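Local coordinates for protein nidogen-1 (Mus musculus, PDB 1GL4) that binds laminin, collagen IV and perlecan in basement membranes, the part described here being the EGF-like and beta-barrel G2 region that carries the perlecan-binding site, at residues A[42-47]-A[80-85]; A[95-100]-A[177-182]; A[138-143]-A[225-230]; A[197-202]-A[231-236]. One frame throughout, in Å; residues are numbered along the deposited sequence.

From the N terminus, the chain runs through the EGF-like domain and into the G2 beta-barrel; contact 1 closes the first loop, setting residues 42-47 at the domain junction against the end of strand 69-81. The chain then reaches residues 95-100, where contact 2 opens, closing only at 177-182. Contact 3 crosses it, opening at 138-143 and closing at 225-230. Contact 4 in turn crosses contact 3, joining 197-202 to 231-236. Contacts 3 and 4 share strand 221-232 and touch where Gln229 NE2 meets Ser201 OG. Contacts 1 and 2 lie on opposite sides of the chain's centre, their centres about 34 Å apart.

Contact 1 of 4, residues A[42-47]-A[80-85]; sequences QCVAEG and VVMNHG
Met82 reaches from the end of strand 69-81 to the tail of the EGF-like domain, so this contact lies at the junction where that small disulfide-bonded domain leads into the G2 beta-barrel. Its side chain touches with successive atoms. CB sits 3.5 Å from Gly47 N, CG lies 3.7 Å from Ala45 O, and SD meets CG2 of Val44 at 4.0 Å, the two side chains crossing at about a right angle. CG stands anti to the carbonyl carbon (chi1 -57°), and further bends at chi2 and chi3 keep the thioether from stretching out. No hydrogen bond joins the two segments directly; backbone bonds tie Met82 to Ser48 and Val80 to Gln50, at the start of strand 49-62. On the EGF-like side, Val44 pairs with Thr37 in the small hairpin, and the Cys43-Cys32 disulfide anchors the same strand. Phe116 and Thr37 also pack on Met82, while Phe127 lies against Val44. Beyond the methionine, Val81 brings CG1 to 3.7 Å from Gly47 O. Gly47 CA lies 3.4 Å from Met82 O, its C-H pointing at that oxygen with 161° at the hydrogen.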
loop_
_atom_site.group_PDB
_atom_site.type_symbol
_atom_site.label_atom_id
_atom_site.label_comp_id
_atom_site.label_asym_id
_atom_site.label_seq_id
_atom_site.Cartn_x
_atom_site.Cartn_y
_atom_site.Cartn_z
ATOM N N GLN A 42 -4.300 18.447 5.819
ATOM C CA GLN A 42 -4.193 17.712 4.560
ATOM C C GLN A 42 -5.551 17.046 4.312
ATOM O O GLN A 42 -6.087 16.369 5.200
ATOM C CB GLN A 42 -3.108 16.627 4.664
ATOM C CG GLN A 42 -1.749 17.080 5.216
ATOM C CD GLN A 42 -0.931 17.888 4.228
ATOM O OE1 GLN A 42 -1.090 17.753 3.019
ATOM N NE2 GLN A 42 -0.028 18.717 4.743
ATOM N N CYS A 43 -6.107 17.239 3.118
ATOM C CA CYS A 43 -7.408 16.659 2.775
ATOM C C CYS A 43 -7.432 16.154 1.332
ATOM O O CYS A 43 -6.785 16.734 0.465
ATOM C CB CYS A 43 -8.524 17.702 2.944
ATOM S SG CYS A 43 -8.646 18.495 4.583
ATOM N N VAL A 44 -8.170 15.070 1.087
ATOM C CA VAL A 44 -8.317 14.513 -0.261
ATOM C C VAL A 44 -9.794 14.180 -0.491
ATOM O O VAL A 44 -10.517 13.846 0.449
ATOM C CB VAL A 44 -7.467 13.228 -0.465
ATOM C CG1 VAL A 44 -5.986 13.554 -0.328
ATOM C CG2 VAL A 44 -7.870 12.158 0.540
ATOM N N ALA A 45 -10.242 14.289 -1.740
ATOM C CA ALA A 45 -11.633 14.012 -2.087
ATOM C C ALA A 45 -12.001 12.543 -1.935
ATOM O O ALA A 45 -11.218 11.661 -2.281
ATOM C CB ALA A 45 -11.908 14.463 -3.521
ATOM N N GLU A 46 -13.201 12.283 -1.427
ATOM C CA GLU A 46 -13.664 10.913 -1.247
ATOM C C GLU A 46 -13.751 10.204 -2.600
ATOM O O GLU A 46 -14.079 10.830 -3.610
ATOM C CB GLU A 46 -15.040 10.904 -0.577
ATOM C CG GLU A 46 -15.074 11.599 0.777
ATOM C CD GLU A 46 -16.425 11.481 1.460
ATOM O OE1 GLU A 46 -17.453 11.724 0.792
ATOM O OE2 GLU A 46 -16.459 11.152 2.665
ATOM N N GLY A 47 -13.440 8.906 -2.610
ATOM C CA GLY A 47 -13.491 8.109 -3.830
ATOM C C GLY A 47 -12.470 8.433 -4.914
ATOM O O GLY A 47 -12.554 7.923 -6.038
ATOM N N VAL A 80 -3.526 4.038 -4.925
ATOM C CA VAL A 80 -4.711 3.621 -4.172
ATOM C C VAL A 80 -5.907 4.486 -4.553
ATOM O O VAL A 80 -5.741 5.621 -5.007
ATOM C CB VAL A 80 -4.519 3.778 -2.643
ATOM C CG1 VAL A 80 -3.420 2.878 -2.148
ATOM C CG2 VAL A 80 -4.194 5.224 -2.316
ATOM N N VAL A 81 -7.110 3.948 -4.375
ATOM C CA VAL A 81 -8.328 4.697 -4.646
ATOM C C VAL A 81 -9.087 4.783 -3.321
ATOM O O VAL A 81 -9.421 3.755 -2.720
ATOM C CB VAL A 81 -9.229 3.999 -5.691
ATOM C CG1 VAL A 81 -10.514 4.811 -5.882
ATOM C CG2 VAL A 81 -8.492 3.877 -7.025
ATOM N N MET A 82 -9.363 6.002 -2.864
ATOM C CA MET A 82 -10.065 6.177 -1.599
ATOM C C MET A 82 -11.326 5.320 -1.524
ATOM O O MET A 82 -12.123 5.271 -2.467
ATOM C CB MET A 82 -10.439 7.651 -1.376
ATOM C CG MET A 82 -9.264 8.627 -1.402
ATOM S SD MET A 82 -7.936 8.277 -0.215
ATOM C CE MET A 82 -8.890 8.082 1.348
ATOM N N ASN A 83 -11.480 4.637 -0.394
ATOM C CA ASN A 83 -12.628 3.778 -0.116
ATOM C C ASN A 83 -12.623 2.411 -0.809
ATOM O O ASN A 83 -13.571 1.638 -0.652
ATOM C CB ASN A 83 -13.937 4.516 -0.433
ATOM C CG ASN A 83 -15.076 4.112 0.491
ATOM O OD1 ASN A 83 -16.232 4.466 0.261
ATOM N ND2 ASN A 83 -14.752 3.372 1.550
ATOM N N HIS A 84 -11.579 2.103 -1.576
ATOM C CA HIS A 84 -11.503 0.792 -2.223
ATOM C C HIS A 84 -10.743 -0.185 -1.321
ATOM O O HIS A 84 -11.014 -1.385 -1.320
ATOM C CB HIS A 84 -10.808 0.875 -3.589
ATOM C CG HIS A 84 -11.683 1.410 -4.685
ATOM N ND1 HIS A 84 -11.476 1.110 -6.015
ATOM C CD2 HIS A 84 -12.744 2.254 -4.650
ATOM C CE1 HIS A 84 -12.369 1.747 -6.752
ATOM N NE2 HIS A 84 -13.149 2.449 -5.949
ATOM N N GLY A 85 -9.778 0.343 -0.574
ATOM C CA GLY A 85 -9.006 -0.472 0.347
ATOM C C GLY A 85 -7.817 -1.261 -0.184
ATOM O O GLY A 85 -7.188 -2.001 0.578
#

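Contact 2 of 4, residues A[95-100]-A[177-182]; sequences PETVGY and IPYGAS
Tyr100 lays one face of its ring over the backbone of Tyr179 and Gly180, in a type II beta turn running from Pro178 to Ala181 that leads into strand 182-195 of the G2 beta-barrel. Tyr179 CA makes a CH-pi contact, 4.2 Å from the centroid of the Tyr100 ring. On that same face Gly180 N stands 3.2 Å above the plane, displaced toward the rim and nearest to CE2. Ala181 O instead approaches the ring edge, close to its plane. The turn is closed by its own bond from Ala181 N to Pro178 O, and Gly180 takes a positive phi of 86° there, a conformation easily adopted by glycine.

The ring planes of Tyr100 and Tyr179 are inclined at 29° and displaced, with centroids 5.7 Å from each other, so little of one lies over the other. Tyr179 has CG anti to its carbonyl carbon (chi1 -86°), and its ring extends beside the short, weakly bonded helix at about 96-99. There CE1 comes to 3.6 Å from Glu96 O, while OH packs against CA and CG2 of Thr97, whose side chain runs alongside the tyrosine and points the same way. The carboxylate of Glu96 turns elsewhere, to a salt bridge with Arg265.

Tyr260 meets the Tyr100 ring edge-to-face, tying this end of the barrel to strand 248-261. At the start of the turn segment Ile177 packs on Tyr100: its CG2 lies 4.0 Å from Tyr100 CB, and its CD1 lies 3.4 Å from Tyr100 O.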
loop_
_atom_site.group_PDB
_atom_site.type_symbol
_atom_site.label_atom_id
_atom_site.label_comp_id
_atom_site.label_asym_id
_atom_site.label_seq_id
_atom_site.Cartn_x
_atom_site.Cartn_y
_atom_site.Cartn_z
ATOM N N PRO A 95 18.359 -4.556 -6.674
ATOM C CA PRO A 95 19.320 -5.586 -7.091
ATOM C C PRO A 95 18.821 -7.011 -6.888
ATOM O O PRO A 95 18.160 -7.300 -5.893
ATOM C CB PRO A 95 20.542 -5.295 -6.219
ATOM C CG PRO A 95 20.408 -3.837 -5.897
ATOM C CD PRO A 95 18.940 -3.704 -5.624
ATOM N N GLU A 96 19.156 -7.895 -7.828
ATOM C CA GLU A 96 18.758 -9.297 -7.754
ATOM C C GLU A 96 19.362 -9.948 -6.515
ATOM O O GLU A 96 18.867 -10.962 -6.025
ATOM C CB GLU A 96 19.236 -10.065 -8.989
ATOM C CG GLU A 96 19.623 -9.195 -10.176
ATOM C CD GLU A 96 20.847 -8.338 -9.898
ATOM O OE1 GLU A 96 21.890 -8.904 -9.502
ATOM O OE2 GLU A 96 20.766 -7.102 -10.078
ATOM N N THR A 97 20.444 -9.361 -6.021
ATOM C CA THR A 97 21.131 -9.872 -4.842
ATOM C C THR A 97 20.314 -9.721 -3.560
ATOM O O THR A 97 20.640 -10.326 -2.538
ATOM C CB THR A 97 22.477 -9.152 -4.636
ATOM O OG1 THR A 97 22.264 -7.736 -4.636
ATOM C CG2 THR A 97 23.456 -9.519 -5.748
ATOM N N VAL A 98 19.251 -8.923 -3.608
ATOM C CA VAL A 98 18.434 -8.715 -2.417
ATOM C C VAL A 98 16.938 -8.812 -2.718
ATOM O O VAL A 98 16.128 -9.011 -1.812
ATOM C CB VAL A 98 18.746 -7.332 -1.775
ATOM C CG1 VAL A 98 18.070 -6.210 -2.570
ATOM C CG2 VAL A 98 18.301 -7.316 -0.321
ATOM N N GLY A 99 16.588 -8.685 -3.995
ATOM C CA GLY A 99 15.198 -8.740 -4.418
ATOM C C GLY A 99 14.356 -9.893 -3.900
ATOM O O GLY A 99 13.259 -9.680 -3.383
ATOM N N TYR A 100 14.845 -11.119 -4.042
ATOM C CA TYR A 100 14.079 -12.262 -3.574
ATOM C C TYR A 100 14.002 -12.330 -2.051
ATOM O O TYR A 100 12.977 -12.721 -1.498
ATOM C CB TYR A 100 14.662 -13.561 -4.142
ATOM C CG TYR A 100 14.652 -13.614 -5.657
ATOM C CD1 TYR A 100 15.775 -13.243 -6.396
ATOM C CD2 TYR A 100 13.506 -14.010 -6.351
ATOM C CE1 TYR A 100 15.759 -13.265 -7.789
ATOM C CE2 TYR A 100 13.478 -14.034 -7.741
ATOM C CZ TYR A 100 14.609 -13.662 -8.454
ATOM O OH TYR A 100 14.591 -13.695 -9.827
ATOM N N ILE A 177 16.787 -15.935 0.647
ATOM C CA ILE A 177 15.748 -16.648 -0.082
ATOM C C ILE A 177 16.376 -17.017 -1.425
ATOM O O ILE A 177 17.004 -16.178 -2.072
ATOM C CB ILE A 177 14.496 -15.759 -0.275
ATOM C CG1 ILE A 177 13.723 -15.699 1.043
ATOM C CG2 ILE A 177 13.614 -16.307 -1.388
ATOM C CD1 ILE A 177 12.415 -15.002 0.963
ATOM N N PRO A 178 16.242 -18.286 -1.845
ATOM C CA PRO A 178 16.807 -18.764 -3.114
ATOM C C PRO A 178 16.405 -17.933 -4.330
ATOM O O PRO A 178 15.269 -17.491 -4.437
ATOM C CB PRO A 178 16.274 -20.194 -3.217
ATOM C CG PRO A 178 16.146 -20.613 -1.774
ATOM C CD PRO A 178 15.538 -19.374 -1.143
ATOM N N TYR A 179 17.348 -17.728 -5.244
ATOM C CA TYR A 179 17.074 -16.981 -6.466
ATOM C C TYR A 179 15.948 -17.681 -7.230
ATOM O O TYR A 179 15.981 -18.902 -7.423
ATOM C CB TYR A 179 18.328 -16.931 -7.355
ATOM C CG TYR A 179 19.304 -15.809 -7.052
ATOM C CD1 TYR A 179 19.407 -15.259 -5.771
ATOM C CD2 TYR A 179 20.153 -15.317 -8.046
ATOM C CE1 TYR A 179 20.333 -14.249 -5.488
ATOM C CE2 TYR A 179 21.082 -14.312 -7.774
ATOM C CZ TYR A 179 21.166 -13.782 -6.494
ATOM O OH TYR A 179 22.085 -12.793 -6.225
ATOM N N GLY A 180 14.946 -16.913 -7.647
ATOM C CA GLY A 180 13.846 -17.484 -8.403
ATOM C C GLY A 180 12.708 -18.070 -7.591
ATOM O O GLY A 180 11.723 -18.543 -8.156
ATOM N N ALA A 181 12.832 -18.047 -6.269
ATOM C CA ALA A 181 11.786 -18.574 -5.405
ATOM C C ALA A 181 10.657 -17.549 -5.288
ATOM O O ALA A 181 10.826 -16.381 -5.655
ATOM C CB ALA A 181 12.362 -18.890 -4.024
ATOM N N SER A 182 9.504 -17.990 -4.794
ATOM C CA SER A 182 8.356 -17.106 -4.611
ATOM C C SER A 182 7.892 -17.201 -3.155
ATOM O O SER A 182 8.294 -18.118 -2.437
ATOM C CB SER A 182 7.222 -17.502 -5.565
ATOM O OG SER A 182 6.887 -18.872 -5.422
#

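Contact 3 of 4, residues A[138-143]-A[225-230]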
loop_
_atom_site.group_PDB
_atom_site.type_symbol
_atom_site.label_atom_id
_atom_site.label_comp_id
_atom_site.label_asym_id
_atom_site.label_seq_id
_atom_site.Cartn_x
_atom_site.Cartn_y
_atom_site.Cartn_z
ATOM N N ALA A 138 9.964 0.919 12.566
ATOM C CA ALA A 138 9.601 -0.494 12.615
ATOM C C ALA A 138 10.807 -1.428 12.690
ATOM O O ALA A 138 11.907 -1.093 12.242
ATOM C CB ALA A 138 8.743 -0.855 11.405
ATOM N N GLU A 139 10.588 -2.605 13.270
ATOM C CA GLU A 139 11.634 -3.611 13.386
ATOM C C GLU A 139 11.019 -4.971 13.103
ATOM O O GLU A 139 9.855 -5.211 13.435
ATOM C CB GLU A 139 12.234 -3.633 14.793
ATOM C CG GLU A 139 13.044 -2.409 15.165
ATOM C CD GLU A 139 13.742 -2.577 16.502
ATOM O OE1 GLU A 139 14.409 -1.622 16.950
ATOM O OE2 GLU A 139 13.627 -3.667 17.103
ATOM N N VAL A 140 11.792 -5.854 12.482
ATOM C CA VAL A 140 11.310 -7.196 12.200
ATOM C C VAL A 140 12.376 -8.222 12.564
ATOM O O VAL A 140 13.538 -8.106 12.166
ATOM C CB VAL A 140 10.902 -7.363 10.710
ATOM C CG1 VAL A 140 12.091 -7.121 9.802
ATOM C CG2 VAL A 140 10.333 -8.751 10.482
ATOM N N THR A 141 11.976 -9.213 13.352
ATOM C CA THR A 141 12.874 -10.280 13.763
ATOM C C THR A 141 12.388 -11.558 13.097
ATOM O O THR A 141 11.199 -11.878 13.169
ATOM C CB THR A 141 12.841 -10.506 15.294
ATOM O OG1 THR A 141 13.243 -9.311 15.974
ATOM C CG2 THR A 141 13.797 -11.630 15.679
ATOM N N PHE A 142 13.293 -12.264 12.422
ATOM C CA PHE A 142 12.947 -13.531 11.778
ATOM C C PHE A 142 13.362 -14.594 12.793
ATOM O O PHE A 142 14.554 -14.790 13.050
ATOM C CB PHE A 142 13.722 -13.715 10.466
ATOM C CG PHE A 142 13.368 -12.710 9.398
ATOM C CD1 PHE A 142 13.811 -11.391 9.484
ATOM C CD2 PHE A 142 12.596 -13.086 8.299
ATOM C CE1 PHE A 142 13.490 -10.458 8.489
ATOM C CE2 PHE A 142 12.271 -12.157 7.299
ATOM C CZ PHE A 142 12.723 -10.839 7.399
ATOM N N LEU A 143 12.380 -15.266 13.380
ATOM C CA LEU A 143 12.651 -16.270 14.403
ATOM C C LEU A 143 13.593 -17.383 13.951
ATOM O O LEU A 143 13.359 -18.042 12.942
ATOM C CB LEU A 143 11.332 -16.869 14.910
ATOM C CG LEU A 143 10.243 -15.865 15.319
ATOM C CD1 LEU A 143 9.163 -16.601 16.107
ATOM C CD2 LEU A 143 10.837 -14.743 16.161
ATOM N N TYR A 225 8.016 -14.596 11.524
ATOM C CA TYR A 225 8.677 -13.345 11.882
ATOM C C TYR A 225 7.764 -12.468 12.720
ATOM O O TYR A 225 6.541 -12.616 12.690
ATOM C CB TYR A 225 9.228 -12.579 10.657
ATOM C CG TYR A 225 8.301 -12.246 9.490
ATOM C CD1 TYR A 225 8.822 -11.650 8.345
ATOM C CD2 TYR A 225 6.936 -12.531 9.512
ATOM C CE1 TYR A 225 8.026 -11.347 7.250
ATOM C CE2 TYR A 225 6.121 -12.227 8.409
ATOM C CZ TYR A 225 6.684 -11.634 7.281
ATOM O OH TYR A 225 5.920 -11.340 6.172
ATOM N N GLN A 226 8.369 -11.585 13.506
ATOM C CA GLN A 226 7.612 -10.691 14.370
ATOM C C GLN A 226 7.807 -9.242 13.961
ATOM O O GLN A 226 8.939 -8.756 13.892
ATOM C CB GLN A 226 8.047 -10.848 15.832
ATOM C CG GLN A 226 7.237 -9.977 16.795
ATOM C CD GLN A 226 7.770 -10.006 18.219
ATOM O OE1 GLN A 226 8.848 -9.482 18.503
ATOM N NE2 GLN A 226 7.014 -10.622 19.121
ATOM N N TRP A 227 6.697 -8.563 13.694
ATOM C CA TRP A 227 6.726 -7.155 13.317
ATOM C C TRP A 227 6.386 -6.269 14.517
ATOM O O TRP A 227 5.423 -6.528 15.236
ATOM C CB TRP A 227 5.737 -6.885 12.180
ATOM C CG TRP A 227 6.266 -7.318 10.864
ATOM C CD1 TRP A 227 6.172 -8.563 10.306
ATOM C CD2 TRP A 227 7.077 -6.541 9.979
ATOM N NE1 TRP A 227 6.881 -8.609 9.130
ATOM C CE2 TRP A 227 7.449 -7.381 8.905
ATOM C CE3 TRP A 227 7.532 -5.216 9.990
ATOM C CZ2 TRP A 227 8.257 -6.938 7.850
ATOM C CZ3 TRP A 227 8.338 -4.775 8.941
ATOM C CH2 TRP A 227 8.691 -5.634 7.889
ATOM N N ARG A 228 7.192 -5.236 14.728
ATOM C CA ARG A 228 6.990 -4.306 15.838
ATOM C C ARG A 228 7.091 -2.886 15.275
ATOM O O ARG A 228 8.059 -2.570 14.591
ATOM C CB ARG A 228 8.076 -4.523 16.900
ATOM C CG ARG A 228 8.170 -5.957 17.432
ATOM C CD ARG A 228 9.253 -6.099 18.514
ATOM N NE ARG A 228 10.603 -5.886 17.992
ATOM C CZ ARG A 228 11.284 -6.779 17.277
ATOM N NH1 ARG A 228 10.752 -7.965 16.991
ATOM N NH2 ARG A 228 12.500 -6.486 16.838
ATOM N N GLN A 229 6.107 -2.030 15.547
ATOM C CA GLN A 229 6.171 -0.672 15.011
ATOM C C GLN A 229 5.583 0.434 15.893
ATOM O O GLN A 229 4.654 0.217 16.679
ATOM C CB GLN A 229 5.525 -0.637 13.613
ATOM C CG GLN A 229 4.024 -0.921 13.583
ATOM C CD GLN A 229 3.501 -1.243 12.179
ATOM O OE1 GLN A 229 3.839 -0.571 11.199
ATOM N NE2 GLN A 229 2.660 -2.271 12.085
ATOM N N THR A 230 6.152 1.627 15.758
ATOM C CA THR A 230 5.707 2.792 16.512
ATOM C C THR A 230 5.466 3.920 15.515
ATOM O O THR A 230 6.361 4.308 14.763
ATOM C CB THR A 230 6.760 3.212 17.543
ATOM O OG1 THR A 230 6.909 2.163 18.510
ATOM C CG2 THR A 230 6.341 4.500 18.255
#
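Arg228 bends its chain at chi3 (-66°), which turns NE back, and the guanidinium comes to lie across Glu139 and Thr141 of the neighbouring strand. NH1 and NH2 both donate to Thr141 OG1, each at 3.0 Å, an end-on grip on one hydroxyl oxygen that lies near the guanidinium plane. NH2 also forms a salt bridge with Glu139 OE2 at 3.0 Å, using the anti lone pair of that oxygen; the carboxylate and guanidinium planes stand 87° apart. NH1 has a further acceptor in Gln226 OE1 on its own strand. Four donor contacts thus fix the group's rotation, and Lys148 makes a second salt bridge to the same Glu139 oxygen, which would further stabilise its negative charge.

The other face of the sheet carries Ala138, Val140, Phe142, Tyr225, Trp227 and Gln229. Val140 lies over the Trp227 indole, with CB 3.7 Å from the centroid of the six-membered ring and almost on its normal, while CG2 touches CE2. Next along, Tyr225 CD1 meets Phe142 CE2 at 3.6 Å, the rings meeting obliquely, and Trp227 NE1 stands over the centre of the Tyr225 ring. Tyr225 OH bonds to Pro104 O.

Backbone bonds in both directions join Glu139 with Arg228 and Thr141 with Gln226. With the axes of the short segments 4.7 Å apart at closest approach, this is regular antiparallel pairing between strands 133-142 and 221-232, with Val140 and the aromatic residues on one face and the Glu139, Thr141, Gln226 and Arg228 network on the other, forming part of the wall of the G2 beta-barrel.

Contact 4 of 4, residues A[197-202]-A[231-236]; sequences SVITSS and ITFQEC
Ser197 holds OG anti to its carbonyl carbon (chi1 -57°), and Glu235 places CG likewise before extending, which brings hydroxyl and carboxylate together just beyond the paired part of the hairpin formed by strands 198-210 and 221-232 of the G2 beta-barrel. Ser197 OG donates to Glu235 OE2 over 2.8 Å, on the anti lone pair of that oxygen. Tyr194 OH bonds to the same OE2, while OE1 forms a salt bridge with Arg242, so both carboxylate oxygens have partners and the negative charge is probably stabilised.

The Phe233 ring presents one face to Ser197 O, which stands 3.8 Å above the plane toward the rim. Ile199 crosses it obliquely: CD1 reaches CE2 at 3.6 Å, while CG1 lies at the ring edge, in its plane.

In the hairpin proper, Ile199 and Ile231 form an antiparallel hydrogen-bonded pair. Ile199 N donates to Ile231 O over 2.9 Å, nearly straight at the hydrogen (171°), and Ile231 N returns a bond of 2.7 Å to Ile199 O. Their side chains share a face, on which Trp114 of helix 107-115 packs against both. The Cys236-Cys29 disulfide fastens the departing chain to the EGF-like domain. A water donates to Ser197 OG at 2.7 Å and accepts from Glu235 N at 3.0 Å.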
loop_
_atom_site.group_PDB
_atom_site.type_symbol
_atom_site.label_atom_id
_atom_site.label_comp_id
_atom_site.label_asym_id
_atom_site.label_seq_id
_atom_site.Cartn_x
_atom_site.Cartn_y
_atom_site.Cartn_z
ATOM N N SER A 197 -1.240 10.560 20.887
ATOM C CA SER A 197 -0.532 10.779 19.628
ATOM C C SER A 197 0.534 9.743 19.285
ATOM O O SER A 197 1.470 10.033 18.537
ATOM C CB SER A 197 0.075 12.182 19.610
ATOM O OG SER A 197 -0.940 13.150 19.818
ATOM N N VAL A 198 0.386 8.534 19.823
ATOM C CA VAL A 198 1.323 7.458 19.523
ATOM C C VAL A 198 0.541 6.176 19.242
ATOM O O VAL A 198 -0.336 5.787 20.019
ATOM C CB VAL A 198 2.317 7.209 20.690
ATOM C CG1 VAL A 198 3.345 6.156 20.278
ATOM C CG2 VAL A 198 3.014 8.503 21.065
ATOM N N ILE A 199 0.843 5.535 18.115
ATOM C CA ILE A 199 0.175 4.291 17.741
ATOM C C ILE A 199 1.211 3.173 17.608
ATOM O O ILE A 199 2.202 3.314 16.888
ATOM C CB ILE A 199 -0.621 4.463 16.413
ATOM C CG1 ILE A 199 -1.840 5.364 16.656
ATOM C CG2 ILE A 199 -1.072 3.105 15.878
ATOM C CD1 ILE A 199 -2.589 5.773 15.380
ATOM N N THR A 200 0.980 2.074 18.326
ATOM C CA THR A 200 1.890 0.930 18.329
ATOM C C THR A 200 1.189 -0.377 17.959
ATOM O O THR A 200 -0.031 -0.504 18.103
ATOM C CB THR A 200 2.532 0.722 19.729
ATOM O OG1 THR A 200 1.496 0.596 20.712
ATOM C CG2 THR A 200 3.430 1.888 20.099
ATOM N N SER A 201 1.971 -1.344 17.485
ATOM C CA SER A 201 1.445 -2.661 17.131
ATOM C C SER A 201 2.574 -3.683 17.072
ATOM O O SER A 201 3.707 -3.366 16.699
ATOM C CB SER A 201 0.739 -2.635 15.771
ATOM O OG SER A 201 1.677 -2.590 14.711
ATOM N N SER A 202 2.259 -4.912 17.451
ATOM C CA SER A 202 3.230 -5.997 17.419
ATOM C C SER A 202 2.467 -7.206 16.902
ATOM O O SER A 202 1.342 -7.462 17.334
ATOM C CB SER A 202 3.781 -6.263 18.821
ATOM O OG SER A 202 4.823 -7.225 18.781
ATOM N N ILE A 231 4.243 4.427 15.517
ATOM C CA ILE A 231 3.824 5.485 14.608
ATOM C C ILE A 231 3.557 6.776 15.392
ATOM O O ILE A 231 2.673 6.814 16.243
ATOM C CB ILE A 231 2.555 5.024 13.849
ATOM C CG1 ILE A 231 2.915 3.812 12.974
ATOM C CG2 ILE A 231 1.978 6.164 13.006
ATOM C CD1 ILE A 231 1.726 3.098 12.357
ATOM N N THR A 232 4.326 7.824 15.097
ATOM C CA THR A 232 4.188 9.109 15.792
ATOM C C THR A 232 3.714 10.240 14.879
ATOM O O THR A 232 4.082 10.312 13.710
ATOM C CB THR A 232 5.518 9.523 16.451
ATOM O OG1 THR A 232 6.566 9.509 15.471
ATOM C CG2 THR A 232 5.870 8.558 17.577
ATOM N N PHE A 233 2.906 11.136 15.432
ATOM C CA PHE A 233 2.345 12.238 14.657
ATOM C C PHE A 233 1.830 13.352 15.572
ATOM O O PHE A 233 1.871 13.225 16.796
ATOM C CB PHE A 233 1.197 11.700 13.796
ATOM C CG PHE A 233 0.181 10.900 14.573
ATOM C CD1 PHE A 233 -0.957 11.509 15.097
ATOM C CD2 PHE A 233 0.375 9.539 14.797
ATOM C CE1 PHE A 233 -1.887 10.774 15.836
ATOM C CE2 PHE A 233 -0.550 8.791 15.537
ATOM C CZ PHE A 233 -1.681 9.407 16.057
ATOM N N GLN A 234 1.346 14.437 14.973
ATOM C CA GLN A 234 0.815 15.568 15.731
ATOM C C GLN A 234 -0.695 15.711 15.560
ATOM O O GLN A 234 -1.222 15.498 14.473
ATOM C CB GLN A 234 1.485 16.872 15.280
ATOM C CG GLN A 234 2.979 16.935 15.542
ATOM C CD GLN A 234 3.305 17.022 17.020
ATOM O OE1 GLN A 234 2.863 17.944 17.713
ATOM N NE2 GLN A 234 4.085 16.066 17.513
ATOM N N GLU A 235 -1.382 16.065 16.643
ATOM C CA GLU A 235 -2.829 16.273 16.620
ATOM C C GLU A 235 -3.089 17.670 17.182
ATOM O O GLU A 235 -2.384 18.118 18.088
ATOM C CB GLU A 235 -3.546 15.231 17.483
ATOM C CG GLU A 235 -3.269 13.783 17.087
ATOM C CD GLU A 235 -4.022 12.788 17.954
ATOM O OE1 GLU A 235 -5.175 12.438 17.615
ATOM O OE2 GLU A 235 -3.464 12.367 18.989
ATOM N N CYS A 236 -4.088 18.366 16.652
ATOM C CA CYS A 236 -4.375 19.710 17.135
ATOM C C CYS A 236 -4.707 19.667 18.624
ATOM O O CYS A 236 -5.622 18.959 19.050
ATOM C CB CYS A 236 -5.524 20.336 16.342
ATOM S SG CYS A 236 -5.599 22.148 16.529
HETATM O O HOH W 1 0.015 15.604 19.219
#